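Local coordinates for uncharacterized protein (Thermus thermophilus, PDB 2DBS) that is of unknown function, a small plasmid-encoded member of the DUF5647 family that assembles here from two copies of the chain, at residues B[18-22]-B[23-27]; B[67-71]-B[72-76]. One frame throughout, in Å; residues are numbered along the deposited sequence.

Interaction 1. Residues B[18-22]-B[23-27]; sequences YLLEA and DLLRE
L19 and L24 make the central contact at the C-terminal end of helix 8-20, where the chain turns into 23-27. The backbone hydrogen bonds come first. L19 O accepts two N-H groups, from L24 N at 2.8 Å and from L25 N at 3.1 Å; they arrive on opposite faces of its carbonyl plane, and both bonds are fairly straight. The next carbonyl, L20 O, takes D23 N at 2.9 Å, the donor coming from above the carbonyl plane and not along a lone pair.

The L24 side chain points toward 18-22 and crosses that of L19 at about a right angle. L19 CD1 presses on L24 CB at 3.3 Å, tighter than usual for two carbons, while L19 CD2 meets L24 CD2 at 3.8 Å. Both leucines are buried, and V85 of the second subunit packs on L24. On the exposed side, L20 and L25 lie next to each other and point the same way, touching through L20 CD2 and L25 CD2 at 3.6 Å.

Within 23-27, D23, R26 and E27 form a salt-bridge network. With CG anti to its backbone N (chi1 179°), D23 carries its carboxylate to the R26 guanidinium, a salt bridge with R26 NE 3.3 Å from D23 OD2. R26 NH1 reaches E27 OE1 at 2.7 Å in a second salt bridge, whose hydrogen bond is weak because it is bent. Both carboxylates meet the guanidinium at its edge, which would limit its rotation and probably offset its charge.

D23 has the positive phi (43°) of a C-prime residue, and the bonds L24 N to L19 O and D23 N to L20 O complete a Schellman motif, the classic C-terminal cap of a helix.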
ATOM      1  N   TYR B  18      -0.061   2.600  18.306  1.00 38.55           N
ATOM      2  CA  TYR B  18      -0.543   1.266  17.955  1.00 37.45           C
ATOM      3  C   TYR B  18       0.600   0.260  17.978  1.00 38.89           C
ATOM      4  O   TYR B  18       0.483  -0.813  18.554  1.00 39.06           O
ATOM      5  CB  TYR B  18      -1.161   1.289  16.561  1.00 36.45           C
ATOM      6  CG  TYR B  18      -2.640   1.601  16.524  1.00 34.00           C
ATOM      7  CD1 TYR B  18      -3.588   0.587  16.663  1.00 32.36           C
ATOM      8  CD2 TYR B  18      -3.097   2.907  16.325  1.00 31.39           C
ATOM      9  CE1 TYR B  18      -4.962   0.871  16.595  1.00 30.75           C
ATOM     10  CE2 TYR B  18      -4.462   3.192  16.262  1.00 29.37           C
ATOM     11  CZ  TYR B  18      -5.386   2.171  16.397  1.00 27.83           C
ATOM     12  OH  TYR B  18      -6.731   2.438  16.339  1.00 28.37           O
ATOM     13  N   LEU B  19       1.709   0.603  17.343  1.00 40.17           N
ATOM     14  CA  LEU B  19       2.845  -0.300  17.325  1.00 43.08           C
ATOM     15  C   LEU B  19       3.284  -0.622  18.746  1.00 43.17           C
ATOM     16  O   LEU B  19       3.645  -1.759  19.055  1.00 43.97           O
ATOM     17  CB  LEU B  19       3.989   0.321  16.526  1.00 44.90           C
ATOM     18  CG  LEU B  19       3.923   0.004  15.030  1.00 45.62           C
ATOM     19  CD1 LEU B  19       4.365  -1.429  14.840  1.00 47.64           C
ATOM     20  CD2 LEU B  19       2.508   0.194  14.479  1.00 45.58           C
ATOM     21  N   LEU B  20       3.228   0.382  19.609  1.00 42.82           N
ATOM     22  CA  LEU B  20       3.603   0.196  20.996  1.00 44.01           C
ATOM     23  C   LEU B  20       2.453  -0.341  21.849  1.00 46.63           C
ATOM     24  O   LEU B  20       2.376  -1.553  22.116  1.00 48.02           O
ATOM     25  CB  LEU B  20       4.110   1.509  21.585  1.00 40.88           C
ATOM     26  CG  LEU B  20       5.448   1.964  21.026  1.00 39.19           C
ATOM     27  CD1 LEU B  20       5.774   3.304  21.608  1.00 37.51           C
ATOM     28  CD2 LEU B  20       6.545   0.937  21.336  1.00 38.74           C
ATOM     29  N   GLU B  21       1.552   0.547  22.271  1.00 48.21           N
ATOM     30  CA  GLU B  21       0.429   0.133  23.113  1.00 49.16           C
ATOM     31  C   GLU B  21      -0.612  -0.752  22.407  1.00 49.50           C
ATOM     32  O   GLU B  21      -1.818  -0.664  22.650  1.00 50.78           O
ATOM     33  CB  GLU B  21      -0.215   1.370  23.757  1.00 48.16           C
ATOM     34  CG  GLU B  21       0.705   2.017  24.769  1.00 48.37           C
ATOM     35  CD  GLU B  21      -0.002   2.950  25.713  1.00 50.22           C
ATOM     36  OE1 GLU B  21      -0.519   3.992  25.248  1.00 51.16           O
ATOM     37  OE2 GLU B  21      -0.036   2.639  26.926  1.00 52.10           O
ATOM     38  N   ALA B  22      -0.116  -1.620  21.536  1.00 49.40           N
ATOM     39  CA  ALA B  22      -0.952  -2.556  20.807  1.00 49.73           C
ATOM     40  C   ALA B  22      -0.093  -3.712  20.272  1.00 50.23           C
ATOM     41  O   ALA B  22      -0.530  -4.468  19.390  1.00 50.05           O
ATOM     42  CB  ALA B  22      -1.673  -1.855  19.668  1.00 49.63           C
ATOM     43  N   ASP B  23       1.127  -3.831  20.811  1.00 49.55           N
ATOM     44  CA  ASP B  23       2.069  -4.899  20.451  1.00 48.96           C
ATOM     45  C   ASP B  23       2.157  -5.189  18.944  1.00 48.76           C
ATOM     46  O   ASP B  23       1.856  -6.296  18.489  1.00 48.25           O
ATOM     47  CB  ASP B  23       1.682  -6.181  21.218  1.00 49.82           C
ATOM     48  CG  ASP B  23       2.580  -7.382  20.893  1.00 50.17           C
ATOM     49  OD1 ASP B  23       2.286  -8.500  21.381  1.00 47.89           O
ATOM     50  OD2 ASP B  23       3.576  -7.214  20.155  1.00 53.51           O
ATOM     51  N   LEU B  24       2.589  -4.205  18.169  1.00 47.57           N
ATOM     52  CA  LEU B  24       2.689  -4.400  16.730  1.00 47.04           C
ATOM     53  C   LEU B  24       4.152  -4.394  16.299  1.00 48.02           C
ATOM     54  O   LEU B  24       4.525  -5.007  15.290  1.00 47.89           O
ATOM     55  CB  LEU B  24       1.903  -3.296  16.022  1.00 44.87           C
ATOM     56  CG  LEU B  24       0.854  -3.726  15.001  1.00 43.72           C
ATOM     57  CD1 LEU B  24       0.057  -4.900  15.526  1.00 42.75           C
ATOM     58  CD2 LEU B  24      -0.049  -2.546  14.688  1.00 42.81           C
ATOM     59  N   LEU B  25       4.980  -3.702  17.086  1.00 49.19           N
ATOM     60  CA  LEU B  25       6.413  -3.593  16.816  1.00 48.78           C
ATOM     61  C   LEU B  25       6.984  -4.967  16.493  1.00 49.61           C
ATOM     62  O   LEU B  25       7.858  -5.095  15.638  1.00 51.52           O
ATOM     63  CB  LEU B  25       7.140  -2.997  18.030  1.00 46.48           C
ATOM     64  CG  LEU B  25       7.850  -1.641  17.882  1.00 45.53           C
ATOM     65  CD1 LEU B  25       6.878  -0.590  17.382  1.00 45.08           C
ATOM     66  CD2 LEU B  25       8.440  -1.220  19.218  1.00 42.65           C
ATOM     67  N   ARG B  26       6.470  -5.994  17.159  1.00 48.58           N
ATOM     68  CA  ARG B  26       6.957  -7.337  16.924  1.00 48.56           C
ATOM     69  C   ARG B  26       7.046  -7.734  15.461  1.00 47.64           C
ATOM     70  O   ARG B  26       8.014  -8.348  15.057  1.00 47.61           O
ATOM     71  CB  ARG B  26       6.103  -8.357  17.683  1.00 50.81           C
ATOM     72  CG  ARG B  26       4.610  -8.284  17.409  1.00 53.38           C
ATOM     73  CD  ARG B  26       3.902  -9.444  18.080  1.00 54.38           C
ATOM     74  NE  ARG B  26       2.451  -9.363  17.950  1.00 57.31           N
ATOM     75  CZ  ARG B  26       1.768  -9.600  16.833  1.00 58.20           C
ATOM     76  NH1 ARG B  26       2.400  -9.938  15.718  1.00 60.05           N
ATOM     77  NH2 ARG B  26       0.442  -9.516  16.838  1.00 59.21           N
ATOM     78  N   GLU B  27       6.061  -7.379  14.652  1.00 48.79           N
ATOM     79  CA  GLU B  27       6.105  -7.780  13.251  1.00 49.62           C
ATOM     80  C   GLU B  27       6.849  -6.844  12.287  1.00 49.26           C
ATOM     81  O   GLU B  27       6.990  -7.141  11.096  1.00 49.15           O
ATOM     82  CB  GLU B  27       4.680  -8.063  12.760  1.00 51.31           C
ATOM     83  CG  GLU B  27       4.151  -9.405  13.265  1.00 51.47           C
ATOM     84  CD  GLU B  27       2.746  -9.713  12.787  1.00 53.33           C
ATOM     85  OE1 GLU B  27       1.786  -9.060  13.267  1.00 52.97           O
ATOM     86  OE2 GLU B  27       2.604 -10.611  11.926  1.00 52.92           O
TER

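Interaction 2. Residues B[67-71]-B[72-76]; sequences LFLQG and RPIRL
With chi1 at -80°, F68 has CG beside its backbone N, which sets the ring alongside P73, one face turned to it; R72, bent at chi2 (-73°) and again at chi3, curls its guanidinium back over the turn. P73 CB sits over the F68 face, 4.1 Å from the ring centroid, in a CH-pi contact, and P73 CD lies 3.4 Å from F68 CE2 near the rim. R72 NH2 donates to Q70 O at 3.2 Å, tilted out of the guanidinium plane, and R72 NE adds a weak bond to the same oxygen. Q70 lies in the type I' turn from L69 to R72, in which Q70 and G71 both have positive phi.

L69 N bonds to R72 O at 2.8 Å. Further along, L67 faces both I74 and R75, a classic beta bulge: L67 O takes I74 N at 2.8 Å and R75 N only weakly, while L67 N donates to R75 O at 2.8 Å. From the bulge itself, I74 CG1 presses closely on L69 CB.

The hairpin's F68 also bonds through its backbone to L37 and L39, and its ring rests on L11 and L15 of helix 8-20; in strand 72-79, R75 and L76 pair in an antiparallel ladder with a strand of the second subunit, so the sheet runs on across the interface.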
ATOM      1  N   LEU B  67      -1.406   1.623   5.861  1.00 25.32           N
ATOM      2  CA  LEU B  67      -2.633   2.124   5.226  1.00 24.88           C
ATOM      3  C   LEU B  67      -3.563   2.714   6.276  1.00 24.84           C
ATOM      4  O   LEU B  67      -4.004   2.021   7.183  1.00 22.80           O
ATOM      5  CB  LEU B  67      -3.348   1.013   4.460  1.00 23.37           C
ATOM      6  CG  LEU B  67      -2.580   0.385   3.289  1.00 25.03           C
ATOM      7  CD1 LEU B  67      -3.360  -0.794   2.712  1.00 24.26           C
ATOM      8  CD2 LEU B  67      -2.334   1.432   2.219  1.00 23.58           C
ATOM      9  N   PHE B  68      -3.844   4.005   6.126  1.00 25.69           N
ATOM     10  CA  PHE B  68      -4.660   4.758   7.053  1.00 27.17           C
ATOM     11  C   PHE B  68      -6.051   5.067   6.560  1.00 30.04           C
ATOM     12  O   PHE B  68      -6.276   5.258   5.370  1.00 31.26           O
ATOM     13  CB  PHE B  68      -3.973   6.087   7.395  1.00 26.79           C
ATOM     14  CG  PHE B  68      -2.881   5.964   8.426  1.00 28.26           C
ATOM     15  CD1 PHE B  68      -1.727   5.235   8.159  1.00 27.33           C
ATOM     16  CD2 PHE B  68      -3.032   6.538   9.683  1.00 26.73           C
ATOM     17  CE1 PHE B  68      -0.760   5.082   9.123  1.00 26.30           C
ATOM     18  CE2 PHE B  68      -2.065   6.387  10.654  1.00 26.48           C
ATOM     19  CZ  PHE B  68      -0.929   5.659  10.377  1.00 26.62           C
ATOM     20  N   LEU B  69      -6.981   5.121   7.505  1.00 31.81           N
ATOM     21  CA  LEU B  69      -8.373   5.466   7.249  1.00 33.74           C
ATOM     22  C   LEU B  69      -8.845   6.325   8.417  1.00 35.32           C
ATOM     23  O   LEU B  69      -8.549   6.016   9.578  1.00 34.95           O
ATOM     24  CB  LEU B  69      -9.258   4.229   7.172  1.00 35.07           C
ATOM     25  CG  LEU B  69      -9.810   3.905   5.789  1.00 34.59           C
ATOM     26  CD1 LEU B  69     -10.907   2.872   5.936  1.00 32.23           C
ATOM     27  CD2 LEU B  69     -10.332   5.178   5.125  1.00 33.81           C
ATOM     28  N   GLN B  70      -9.580   7.395   8.098  1.00 35.97           N
ATOM     29  CA  GLN B  70     -10.117   8.337   9.082  1.00 35.60           C
ATOM     30  C   GLN B  70      -9.099   8.629  10.206  1.00 34.95           C
ATOM     31  O   GLN B  70      -9.421   8.627  11.400  1.00 34.85           O
ATOM     32  CB  GLN B  70     -11.449   7.806   9.663  1.00 38.09           C
ATOM     33  CG  GLN B  70     -12.485   7.264   8.633  1.00 38.46           C
ATOM     34  CD  GLN B  70     -13.108   8.345   7.750  1.00 39.61           C
ATOM     35  OE1 GLN B  70     -13.427   9.439   8.224  1.00 39.00           O
ATOM     36  NE2 GLN B  70     -13.299   8.035   6.466  1.00 39.86           N
ATOM     37  N   GLY B  71      -7.856   8.857   9.798  1.00 33.65           N
ATOM     38  CA  GLY B  71      -6.812   9.197  10.738  1.00 31.38           C
ATOM     39  C   GLY B  71      -6.235   8.111  11.602  1.00 30.57           C
ATOM     40  O   GLY B  71      -5.578   8.414  12.593  1.00 29.66           O
ATOM     41  N   ARG B  72      -6.464   6.851  11.259  1.00 29.82           N
ATOM     42  CA  ARG B  72      -5.891   5.779  12.060  1.00 29.50           C
ATOM     43  C   ARG B  72      -5.408   4.640  11.168  1.00 28.30           C
ATOM     44  O   ARG B  72      -5.872   4.489  10.038  1.00 29.80           O
ATOM     45  CB  ARG B  72      -6.906   5.310  13.132  1.00 29.95           C
ATOM     46  CG  ARG B  72      -7.770   4.089  12.835  1.00 32.26           C
ATOM     47  CD  ARG B  72      -8.878   4.357  11.805  1.00 34.95           C
ATOM     48  NE  ARG B  72      -9.711   5.517  12.124  1.00 35.82           N
ATOM     49  CZ  ARG B  72     -10.426   5.666  13.240  1.00 35.38           C
ATOM     50  NH1 ARG B  72     -10.428   4.718  14.173  1.00 34.01           N
ATOM     51  NH2 ARG B  72     -11.132   6.779  13.420  1.00 34.08           N
ATOM     52  N   PRO B  73      -4.416   3.869  11.630  1.00 26.92           N
ATOM     53  CA  PRO B  73      -3.925   2.761  10.806  1.00 26.63           C
ATOM     54  C   PRO B  73      -4.929   1.627  10.753  1.00 26.23           C
ATOM     55  O   PRO B  73      -5.542   1.281  11.761  1.00 24.62           O
ATOM     56  CB  PRO B  73      -2.619   2.358  11.494  1.00 27.08           C
ATOM     57  CG  PRO B  73      -2.835   2.786  12.918  1.00 27.15           C
ATOM     58  CD  PRO B  73      -3.513   4.119  12.766  1.00 27.57           C
ATOM     59  N   ILE B  74      -5.100   1.066   9.559  1.00 26.67           N
ATOM     60  CA  ILE B  74      -6.027  -0.041   9.337  1.00 27.00           C
ATOM     61  C   ILE B  74      -5.258  -1.323   8.939  1.00 27.36           C
ATOM     62  O   ILE B  74      -5.688  -2.431   9.242  1.00 27.22           O
ATOM     63  CB  ILE B  74      -7.091   0.349   8.262  1.00 25.74           C
ATOM     64  CG1 ILE B  74      -7.894   1.545   8.761  1.00 25.35           C
ATOM     65  CG2 ILE B  74      -8.041  -0.783   8.009  1.00 23.69           C
ATOM     66  CD1 ILE B  74      -8.586   1.289  10.081  1.00 27.17           C
ATOM     67  N   ARG B  75      -4.109  -1.174   8.292  1.00 27.02           N
ATOM     68  CA  ARG B  75      -3.325  -2.336   7.915  1.00 26.15           C
ATOM     69  C   ARG B  75      -1.883  -1.980   7.571  1.00 24.59           C
ATOM     70  O   ARG B  75      -1.606  -0.876   7.121  1.00 23.09           O
ATOM     71  CB  ARG B  75      -3.987  -3.054   6.734  1.00 27.90           C
ATOM     72  CG  ARG B  75      -3.141  -4.160   6.140  1.00 28.02           C
ATOM     73  CD  ARG B  75      -3.847  -4.827   4.987  1.00 30.89           C
ATOM     74  NE  ARG B  75      -4.849  -5.782   5.434  1.00 32.65           N
ATOM     75  CZ  ARG B  75      -5.737  -6.362   4.631  1.00 33.63           C
ATOM     76  NH1 ARG B  75      -5.747  -6.079   3.339  1.00 31.46           N
ATOM     77  NH2 ARG B  75      -6.620  -7.225   5.126  1.00 34.89           N
ATOM     78  N   LEU B  76      -0.974  -2.927   7.800  1.00 24.50           N
ATOM     79  CA  LEU B  76       0.442  -2.747   7.506  1.00 25.07           C
ATOM     80  C   LEU B  76       0.892  -3.804   6.476  1.00 26.50           C
ATOM     81  O   LEU B  76       0.627  -4.989   6.653  1.00 26.41           O
ATOM     82  CB  LEU B  76       1.281  -2.894   8.784  1.00 25.15           C
ATOM     83  CG  LEU B  76       1.107  -2.017  10.035  1.00 24.76           C
ATOM     84  CD1 LEU B  76       2.289  -2.266  10.928  1.00 25.75           C
ATOM     85  CD2 LEU B  76       1.074  -0.539   9.714  1.00 26.74           C
TER

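How the interactions relate
Interaction 1 caps helix 8-20 and interaction 2 closes the hairpin 63-69/72-79; their centres are about 14 Å apart, and the earlier contact is complete in sequence before the later one begins. They meet through Y18 in the last turns of the helix. Its ring packs on the proline beside the turn, Y18 CD2 to P73 CG at 3.4 Å, and Y18 OH lies 4.0 Å from R72 CG. Both also border the second subunit: V83 of that chain touches E27 and L76, and V85 of that chain packs on Y18. Helix end and hairpin thus contribute to one dimer interface; the protein's function is unknown.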